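Local coordinates for DUF2019 domain-containing protein (Rhodopseudomonas palustris, PDB 2I9C) that is of unknown function but folds as a small all-helical domain of the DUF2019 family, in the clan of tetratricopeptide-like repeat proteins, at residues 24-29 with 68-73. Residues are numbered along the deposited sequence; the frame is centred on the assembly and turned at random.
Sequences EQDDAL and YPNMQV
OD2 of D26 is gripped twice: ND2 of N70 gives it a weak, bent hydrogen bond of 3.1 Å, and a water donates to it. That water accepts in turn from the backbone N of M71, 2.9 Å away, and so carries the carboxylate's reach to the first turn of helix 71-79. CG of D26 stands anti to its backbone N (chi1 -165°). The D26 and N70 side chains run past each other in opposite directions, carboxylate and amide planes almost perpendicular. An aspartate suits this place, since its negative charge faces the N-terminus of a helix, where it would probably be favoured by the N-H groups of the first turn and the helix dipole. N70 is the N-cap: its OD1 accepts from V73 N at 3.2 Å while its amide nitrogen turns to the neighbouring helix, a division of labour that asparagine's two unlike ends allow. An alanine here would probably leave V73 N without its cap and D26 OD2 with one donor fewer. Deeper in, Q72 NE2 donates to Q25 OE1 at 3.2 Å, nearly straight (175°) and in the plane of the carbonyl. The Q72 chain bends at chi2 (72°) to bring CD round, and its OE1 accepts from Q104 of helix 104-117, so glutamine serves a buried site by giving through NE2 and receiving through OE1. Q25, also buried, likewise uses both ends, its NE2 giving a weak bond to L40 O of helix 34-53. Between the two polar pairs, CB of D26 packs on CB of Q72 at 3.7 Å. The whole is an N-capped helix start set against the side of helix 11-30.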
loop_
_atom_site.group_PDB
_atom_site.type_symbol
_atom_site.label_atom_id
_atom_site.label_comp_id
_atom_site.label_asym_id
_atom_site.label_seq_id
_atom_site.Cartn_x
_atom_site.Cartn_y
_atom_site.Cartn_z
ATOM N N GLU A 24 8.928 7.698 -1.538
ATOM C CA GLU A 24 8.955 8.825 -2.441
ATOM C C GLU A 24 7.573 9.439 -2.683
ATOM O O GLU A 24 7.489 10.644 -2.871
ATOM C CB GLU A 24 9.650 8.459 -3.741
ATOM C CG GLU A 24 11.162 8.203 -3.526
ATOM C CD GLU A 24 11.888 7.802 -4.820
ATOM O OE1 GLU A 24 11.454 8.241 -5.919
ATOM O OE2 GLU A 24 12.893 7.038 -4.725
ATOM N N GLN A 25 6.501 8.641 -2.654
ATOM C CA GLN A 25 5.117 9.199 -2.600
ATOM C C GLN A 25 4.931 10.162 -1.441
ATOM O O GLN A 25 4.488 11.305 -1.621
ATOM C CB GLN A 25 4.040 8.110 -2.519
ATOM C CG GLN A 25 3.798 7.330 -3.845
ATOM C CD GLN A 25 2.903 6.143 -3.594
ATOM O OE1 GLN A 25 2.129 6.157 -2.657
ATOM N NE2 GLN A 25 3.040 5.092 -4.378
ATOM N N ASP A 26 5.314 9.719 -0.259
ATOM C CA ASP A 26 5.243 10.532 0.932
ATOM C C ASP A 26 6.029 11.822 0.712
ATOM O O ASP A 26 5.501 12.898 0.942
ATOM C CB ASP A 26 5.824 9.764 2.133
ATOM C CG ASP A 26 5.452 10.391 3.449
ATOM O OD1 ASP A 26 4.275 10.817 3.574
ATOM O OD2 ASP A 26 6.320 10.444 4.368
ATOM N N ASP A 27 7.270 11.713 0.249
ATOM C CA ASP A 27 8.124 12.883 -0.033
ATOM C C ASP A 27 7.416 13.837 -0.996
ATOM O O ASP A 27 7.414 15.068 -0.801
ATOM C CB ASP A 27 9.444 12.453 -0.698
ATOM C CG ASP A 27 10.427 11.721 0.253
ATOM O OD1 ASP A 27 10.190 11.761 1.480
ATOM O OD2 ASP A 27 11.452 11.150 -0.269
ATOM N N ALA A 28 6.852 13.267 -2.064
ATOM C CA ALA A 28 6.185 14.052 -3.120
ATOM C C ALA A 28 5.004 14.887 -2.592
ATOM O O ALA A 28 4.913 16.114 -2.844
ATOM C CB ALA A 28 5.723 13.115 -4.269
ATOM N N LEU A 29 4.101 14.227 -1.884
ATOM C CA LEU A 29 2.983 14.879 -1.203
ATOM C C LEU A 29 3.415 16.068 -0.331
ATOM O O LEU A 29 2.818 17.150 -0.412
ATOM C CB LEU A 29 2.247 13.867 -0.324
ATOM C CG LEU A 29 1.364 12.790 -0.980
ATOM C CD1 LEU A 29 0.895 11.732 0.029
ATOM C CD2 LEU A 29 0.129 13.405 -1.734
ATOM N N TYR A 68 7.540 -0.863 8.566
ATOM C CA TYR A 68 8.405 0.087 7.818
ATOM C C TYR A 68 8.245 1.532 8.411
ATOM O O TYR A 68 7.130 1.966 8.603
ATOM C CB TYR A 68 8.086 0.046 6.296
ATOM C CG TYR A 68 9.146 0.763 5.493
ATOM C CD1 TYR A 68 10.208 0.041 4.910
ATOM C CD2 TYR A 68 9.169 2.165 5.423
ATOM C CE1 TYR A 68 11.242 0.681 4.254
ATOM C CE2 TYR A 68 10.224 2.833 4.780
ATOM C CZ TYR A 68 11.224 2.075 4.178
ATOM O OH TYR A 68 12.210 2.701 3.526
ATOM N N PRO A 69 9.370 2.253 8.699
ATOM C CA PRO A 69 9.259 3.581 9.323
ATOM C C PRO A 69 8.831 4.685 8.323
ATOM O O PRO A 69 9.580 5.646 8.052
ATOM C CB PRO A 69 10.682 3.820 9.870
ATOM C CG PRO A 69 11.581 3.139 8.849
ATOM C CD PRO A 69 10.798 1.852 8.509
ATOM N N ASN A 70 7.630 4.559 7.771
ATOM C CA ASN A 70 7.077 5.592 6.920
ATOM C C ASN A 70 5.577 5.324 6.857
ATOM O O ASN A 70 5.160 4.193 6.638
ATOM C CB ASN A 70 7.713 5.617 5.521
ATOM C CG ASN A 70 7.159 6.743 4.657
ATOM O OD1 ASN A 70 6.036 6.655 4.164
ATOM N ND2 ASN A 70 7.964 7.783 4.420
HETATM N N MSE A 71 4.775 6.335 7.112
HETATM C CA MSE A 71 3.332 6.093 7.302
HETATM C C MSE A 71 2.654 5.835 5.964
HETATM O O MSE A 71 1.662 5.073 5.884
HETATM C CB MSE A 71 2.658 7.288 7.993
HETATM C CG MSE A 71 1.258 6.958 8.571
HETATM SE SE MSE A 71 1.442 5.499 9.994
HETATM C CE MSE A 71 2.098 6.542 11.544
ATOM N N GLN A 72 3.159 6.468 4.913
ATOM C CA GLN A 72 2.635 6.174 3.587
ATOM C C GLN A 72 2.883 4.708 3.182
ATOM O O GLN A 72 2.021 4.080 2.561
ATOM C CB GLN A 72 3.209 7.154 2.540
ATOM C CG GLN A 72 2.569 7.022 1.090
ATOM C CD GLN A 72 1.140 7.547 1.017
ATOM O OE1 GLN A 72 0.620 8.088 1.995
ATOM N NE2 GLN A 72 0.515 7.430 -0.170
ATOM N N VAL A 73 4.079 4.182 3.492
ATOM C CA VAL A 73 4.408 2.790 3.198
ATOM C C VAL A 73 3.421 1.891 3.962
ATOM O O VAL A 73 2.835 0.990 3.380
ATOM C CB VAL A 73 5.899 2.453 3.546
ATOM C CG1 VAL A 73 6.238 0.991 3.260
ATOM C CG2 VAL A 73 6.828 3.327 2.672
HETATM O O HOH W 1 5.845 9.055 7.005
#